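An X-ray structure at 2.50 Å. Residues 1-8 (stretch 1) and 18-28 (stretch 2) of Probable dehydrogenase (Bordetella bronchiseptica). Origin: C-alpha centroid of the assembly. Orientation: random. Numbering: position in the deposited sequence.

Stretch 1 1-8: MKIRFGIC
Stretch 2 18-28: MAPAMRHHPDA

Backbone: in this probable dehydrogenase, residues 3–8 form an extended strand (phi −90 to −122°, psi 101 to 140°), and a helix that begins earlier in the chain runs through M18 to R23 (phi −52 to −82°, psi −37 to −60°). The two axes are almost antiparallel, at 171° between their N-to-C directions, and approach to 10.7 Å. The helix is kinked at P20, whose ring nitrogen carries no hydrogen and makes no bond to the preceding turn; the ladder continues with M22 N to M18 O (2.9 Å), R23 N to A19 O (3.0 Å) and H24 N to P20 O (3.0 Å). A type I turn from H25 (phi −80°, psi 131°) to A28, with P26 at phi −77°, psi −19° and D27 at phi −100°, psi 17°, then reverses the chain, so that A28 (phi −147°, psi 137°) enters the sheet parallel to the strand. The turn's A28 N to H25 O bond is weak, at 3.4 Å; the firmer brace is D27 N to H25 ND1, 2.9 Å, made with H25 chi1 at t. D27 has chi1 −56° and chi2 −38°.

Sheet register: I3 pairs with A28 in a parallel bridge, their CA atoms 4.9 Å apart. One hydrogen bond joins the stretches, I3 N to D27 O, 2.8 Å and nearly linear at 176°. Two CA-H...O contacts flank it: K2 CA to D27 O at 3.5 Å, which shares the same acceptor, and A28 CA to I3 O at 3.6 Å. The I3 (chi1 m, chi2 m) and A28 side chains lie on the same face of the sheet.

Aromatic contacts: F5 points toward the second stretch, with chi1 −94° and chi2 104°. M22 (chi1 −90°, chi2 and chi3 t) places CE 3.3 Å from the F5 ring centroid, 13° off the normal, so its weakly polarised methyl hydrogens meet the pi cloud; M22 CE to F5 CG is 3.2 Å. M22 SD makes an oblique sulfur-aromatic contact, 4.3 Å from the F5 ring centroid and 32° off the normal. A28 CB meets the ring edge, 4.1 Å from F5 CD1.

Aliphatic contacts: I7, also directed toward the helix, uses chi1 m and chi2 t to bring CD1 to 3.8 Å from A19 CB, apolar surfaces packing out of solvent; I7 CG1 lies 4.4 Å from M22 SD. R4 (m, t, m) points away from the second stretch, and G6 has no side chain. At the exposed end, K2 (chi1 t, chi2 132°, chi3 and chi4 t) passes the turn, its CE 3.5 Å from P26 O.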

ATOM      1  N   MET A   1      -8.973  28.789 -28.609  1.00 64.09           N
ATOM      2  CA  MET A   1      -9.023  28.335 -30.059  1.00 64.74           C
ATOM      3  C   MET A   1      -7.688  27.639 -30.402  1.00 62.21           C
ATOM      4  O   MET A   1      -7.361  26.704 -29.688  1.00 62.79           O
ATOM      5  CB  MET A   1      -9.409  29.471 -31.063  1.00 66.07           C
ATOM      6  CG  MET A   1     -10.129  28.906 -32.333  1.00 69.55           C
ATOM      7  SD  MET A   1     -11.843  28.341 -31.953  1.00 76.89           S
ATOM      8  CE  MET A   1     -12.750  29.870 -32.349  1.00 73.88           C
ATOM      9  N   LYS A   2      -6.925  28.043 -31.438  1.00 58.62           N
ATOM     10  CA  LYS A   2      -5.641  27.352 -31.707  1.00 55.47           C
ATOM     11  C   LYS A   2      -4.412  28.041 -31.077  1.00 52.38           C
ATOM     12  O   LYS A   2      -4.090  29.187 -31.377  1.00 52.92           O
ATOM     13  CB  LYS A   2      -5.408  27.152 -33.192  1.00 55.41           C
ATOM     14  CG  LYS A   2      -4.435  25.993 -33.506  1.00 55.32           C
ATOM     15  CD  LYS A   2      -5.025  25.084 -34.598  1.00 56.51           C
ATOM     16  CE  LYS A   2      -4.192  23.847 -34.908  1.00 57.47           C
ATOM     17  NZ  LYS A   2      -4.582  23.258 -36.242  1.00 58.65           N
ATOM     18  N   ILE A   3      -3.723  27.318 -30.211  1.00 47.99           N
ATOM     19  CA  ILE A   3      -2.567  27.845 -29.508  1.00 45.00           C
ATOM     20  C   ILE A   3      -1.286  27.574 -30.303  1.00 41.32           C
ATOM     21  O   ILE A   3      -0.970  26.464 -30.653  1.00 39.59           O
ATOM     22  CB  ILE A   3      -2.492  27.216 -28.076  1.00 45.46           C
ATOM     23  CG1 ILE A   3      -3.836  27.395 -27.355  1.00 46.49           C
ATOM     24  CG2 ILE A   3      -1.383  27.800 -27.253  1.00 44.55           C
ATOM     25  CD1 ILE A   3      -4.523  28.768 -27.643  1.00 51.48           C
ATOM     26  N   ARG A   4      -0.558  28.620 -30.599  1.00 38.86           N
ATOM     27  CA  ARG A   4       0.688  28.469 -31.288  1.00 38.70           C
ATOM     28  C   ARG A   4       1.801  28.325 -30.232  1.00 36.98           C
ATOM     29  O   ARG A   4       2.006  29.218 -29.406  1.00 35.80           O
ATOM     30  CB  ARG A   4       0.954  29.652 -32.226  1.00 38.89           C
ATOM     31  CG  ARG A   4      -0.061  29.859 -33.347  1.00 41.10           C
ATOM     32  CD  ARG A   4       0.048  31.249 -33.983  1.00 44.13           C
ATOM     33  NE  ARG A   4      -0.073  32.258 -32.941  1.00 49.86           N
ATOM     34  CZ  ARG A   4      -0.152  33.583 -33.133  1.00 54.88           C
ATOM     35  NH1 ARG A   4      -0.159  34.121 -34.361  1.00 54.58           N
ATOM     36  NH2 ARG A   4      -0.228  34.386 -32.069  1.00 55.94           N
ATOM     37  N   PHE A   5       2.465  27.179 -30.272  1.00 35.86           N
ATOM     38  CA  PHE A   5       3.406  26.761 -29.255  1.00 36.33           C
ATOM     39  C   PHE A   5       4.802  26.782 -29.770  1.00 35.64           C
ATOM     40  O   PHE A   5       5.027  26.378 -30.900  1.00 35.11           O
ATOM     41  CB  PHE A   5       3.160  25.319 -28.849  1.00 36.21           C
ATOM     42  CG  PHE A   5       2.288  25.169 -27.687  1.00 38.23           C
ATOM     43  CD1 PHE A   5       0.962  24.771 -27.841  1.00 41.96           C
ATOM     44  CD2 PHE A   5       2.764  25.424 -26.416  1.00 38.84           C
ATOM     45  CE1 PHE A   5       0.143  24.608 -26.725  1.00 40.44           C
ATOM     46  CE2 PHE A   5       1.946  25.278 -25.309  1.00 36.89           C
ATOM     47  CZ  PHE A   5       0.652  24.865 -25.466  1.00 39.04           C
ATOM     48  N   GLY A   6       5.732  27.236 -28.937  1.00 35.46           N
ATOM     49  CA  GLY A   6       7.153  26.944 -29.158  1.00 36.21           C
ATOM     50  C   GLY A   6       7.635  25.878 -28.161  1.00 36.22           C
ATOM     51  O   GLY A   6       7.303  25.963 -26.987  1.00 36.59           O
ATOM     52  N   ILE A   7       8.424  24.904 -28.603  1.00 35.54           N
ATOM     53  CA  ILE A   7       9.013  23.954 -27.683  1.00 36.18           C
ATOM     54  C   ILE A   7      10.399  24.353 -27.288  1.00 36.98           C
ATOM     55  O   ILE A   7      11.218  24.617 -28.128  1.00 38.45           O
ATOM     56  CB  ILE A   7       9.099  22.564 -28.248  1.00 35.67           C
ATOM     57  CG1 ILE A   7       7.714  22.094 -28.702  1.00 34.98           C
ATOM     58  CG2 ILE A   7       9.623  21.641 -27.170  1.00 36.16           C
ATOM     59  CD1 ILE A   7       7.635  20.605 -28.946  1.00 31.39           C
ATOM     60  N   CYS A   8      10.689  24.399 -25.998  1.00 38.58           N
ATOM     61  CA  CYS A   8      12.004  24.906 -25.527  1.00 39.83           C
ATOM     62  C   CYS A   8      12.680  23.842 -24.721  1.00 39.50           C
ATOM     63  O   CYS A   8      12.323  23.654 -23.551  1.00 39.63           O
ATOM     64  CB  CYS A   8      11.794  26.138 -24.647  1.00 40.70           C
ATOM     65  SG  CYS A   8      13.198  26.625 -23.577  1.00 45.63           S
ATOM     66  N   MET A  18       6.053  15.033 -25.920  1.00 40.63           N
ATOM     67  CA  MET A  18       5.074  16.088 -26.060  1.00 38.93           C
ATOM     68  C   MET A  18       4.851  16.453 -27.490  1.00 38.07           C
ATOM     69  O   MET A  18       3.715  16.647 -27.909  1.00 37.74           O
ATOM     70  CB  MET A  18       5.482  17.311 -25.251  1.00 38.24           C
ATOM     71  CG  MET A  18       4.504  18.446 -25.337  1.00 36.34           C
ATOM     72  SD  MET A  18       2.832  17.893 -25.188  1.00 27.40           S
ATOM     73  CE  MET A  18       1.931  19.379 -25.150  1.00 35.61           C
ATOM     74  N   ALA A  19       5.930  16.561 -28.245  1.00 38.03           N
ATOM     75  CA  ALA A  19       5.831  17.038 -29.660  1.00 38.03           C
ATOM     76  C   ALA A  19       4.812  16.301 -30.548  1.00 38.22           C
ATOM     77  O   ALA A  19       3.948  16.941 -31.122  1.00 38.41           O
ATOM     78  CB  ALA A  19       7.168  17.048 -30.314  1.00 37.52           C
ATOM     79  N   PRO A  20       4.870  14.965 -30.630  1.00 38.87           N
ATOM     80  CA  PRO A  20       3.885  14.273 -31.484  1.00 39.67           C
ATOM     81  C   PRO A  20       2.468  14.507 -31.005  1.00 40.37           C
ATOM     82  O   PRO A  20       1.575  14.821 -31.811  1.00 41.92           O
ATOM     83  CB  PRO A  20       4.264  12.792 -31.356  1.00 39.68           C
ATOM     84  CG  PRO A  20       5.659  12.788 -30.740  1.00 39.80           C
ATOM     85  CD  PRO A  20       5.676  14.010 -29.863  1.00 39.12           C
ATOM     86  N   ALA A  21       2.279  14.441 -29.691  1.00 40.48           N
ATOM     87  CA  ALA A  21       0.977  14.737 -29.073  1.00 40.33           C
ATOM     88  C   ALA A  21       0.463  16.116 -29.418  1.00 40.06           C
ATOM     89  O   ALA A  21      -0.735  16.293 -29.606  1.00 39.62           O
ATOM     90  CB  ALA A  21       1.048  14.563 -27.540  1.00 39.84           C
ATOM     91  N   MET A  22       1.363  17.095 -29.517  1.00 40.96           N
ATOM     92  CA  MET A  22       0.975  18.445 -29.973  1.00 41.00           C
ATOM     93  C   MET A  22       0.535  18.454 -31.432  1.00 42.25           C
ATOM     94  O   MET A  22      -0.453  19.124 -31.752  1.00 42.58           O
ATOM     95  CB  MET A  22       2.116  19.469 -29.814  1.00 40.79           C
ATOM     96  CG  MET A  22       2.193  20.210 -28.500  1.00 37.43           C
ATOM     97  SD  MET A  22       3.374  21.582 -28.432  1.00 27.76           S
ATOM     98  CE  MET A  22       2.871  22.090 -26.826  1.00 33.12           C
ATOM     99  N   ARG A  23       1.266  17.755 -32.317  1.00 44.00           N
ATOM    100  CA  ARG A  23       0.885  17.732 -33.754  1.00 45.96           C
ATOM    101  C   ARG A  23      -0.544  17.254 -33.770  1.00 46.11           C
ATOM    102  O   ARG A  23      -1.459  18.004 -34.086  1.00 46.48           O
ATOM    103  CB  ARG A  23       1.779  16.803 -34.609  1.00 46.84           C
ATOM    104  CG  ARG A  23       2.319  17.477 -35.887  1.00 51.60           C
ATOM    105  CD  ARG A  23       2.484  16.543 -37.105  1.00 58.43           C
ATOM    106  NE  ARG A  23       3.862  16.128 -37.431  1.00 60.98           N
ATOM    107  CZ  ARG A  23       4.513  15.115 -36.863  1.00 63.33           C
ATOM    108  NH1 ARG A  23       3.955  14.421 -35.871  1.00 66.39           N
ATOM    109  NH2 ARG A  23       5.741  14.793 -37.277  1.00 62.87           N
ATOM    110  N   HIS A  24      -0.723  16.051 -33.242  1.00 46.38           N
ATOM    111  CA  HIS A  24      -2.012  15.434 -33.155  1.00 46.96           C
ATOM    112  C   HIS A  24      -3.058  16.220 -32.413  1.00 46.04           C
ATOM    113  O   HIS A  24      -4.228  15.988 -32.602  1.00 46.50           O
ATOM    114  CB  HIS A  24      -1.869  14.055 -32.516  1.00 47.87           C
ATOM    115  CG  HIS A  24      -0.984  13.132 -33.299  1.00 51.67           C
ATOM    116  ND1 HIS A  24      -0.560  11.916 -32.817  1.00 55.82           N
ATOM    117  CD2 HIS A  24      -0.409  13.271 -34.520  1.00 55.58           C
ATOM    118  CE1 HIS A  24       0.205  11.323 -33.720  1.00 57.73           C
ATOM    119  NE2 HIS A  24       0.315  12.126 -34.761  1.00 58.36           N
ATOM    120  N   HIS A  25      -2.684  17.130 -31.533  1.00 45.08           N
ATOM    121  CA  HIS A  25      -3.722  17.885 -30.844  1.00 43.66           C
ATOM    122  C   HIS A  25      -4.230  19.005 -31.765  1.00 44.44           C
ATOM    123  O   HIS A  25      -3.423  19.763 -32.433  1.00 43.88           O
ATOM    124  CB  HIS A  25      -3.247  18.400 -29.497  1.00 42.84           C
ATOM    125  CG  HIS A  25      -4.344  18.795 -28.546  1.00 38.55           C
ATOM    126  ND1 HIS A  25      -5.216  19.823 -28.795  1.00 34.59           N
ATOM    127  CD2 HIS A  25      -4.620  18.383 -27.284  1.00 36.63           C
ATOM    128  CE1 HIS A  25      -6.023  19.984 -27.762  1.00 31.29           C
ATOM    129  NE2 HIS A  25      -5.677  19.128 -26.825  1.00 31.81           N
ATOM    130  N   PRO A  26      -5.565  19.065 -31.851  1.00 44.50           N
ATOM    131  CA  PRO A  26      -6.291  19.941 -32.730  1.00 44.77           C
ATOM    132  C   PRO A  26      -6.342  21.351 -32.250  1.00 44.62           C
ATOM    133  O   PRO A  26      -6.626  22.250 -33.046  1.00 45.83           O
ATOM    134  CB  PRO A  26      -7.717  19.341 -32.774  1.00 44.62           C
ATOM    135  CG  PRO A  26      -7.831  18.514 -31.552  1.00 45.10           C
ATOM    136  CD  PRO A  26      -6.441  18.019 -31.272  1.00 45.12           C
ATOM    137  N   ASP A  27      -6.092  21.593 -30.986  1.00 44.10           N
ATOM    138  CA  ASP A  27      -6.075  22.986 -30.554  1.00 43.96           C
ATOM    139  C   ASP A  27      -4.657  23.537 -30.427  1.00 43.28           C
ATOM    140  O   ASP A  27      -4.455  24.603 -29.812  1.00 42.84           O
ATOM    141  CB  ASP A  27      -6.877  23.151 -29.265  1.00 44.57           C
ATOM    142  CG  ASP A  27      -8.297  22.659 -29.415  1.00 45.14           C
ATOM    143  OD1 ASP A  27      -8.829  22.898 -30.522  1.00 45.53           O
ATOM    144  OD2 ASP A  27      -8.840  22.017 -28.461  1.00 44.00           O
ATOM    145  N   ALA A  28      -3.695  22.832 -31.045  1.00 42.18           N
ATOM    146  CA  ALA A  28      -2.296  23.146 -30.873  1.00 41.68           C
ATOM    147  C   ALA A  28      -1.500  22.863 -32.128  1.00 41.85           C
ATOM    148  O   ALA A  28      -1.634  21.782 -32.768  1.00 43.43           O
ATOM    149  CB  ALA A  28      -1.713  22.348 -29.719  1.00 41.75           C
TER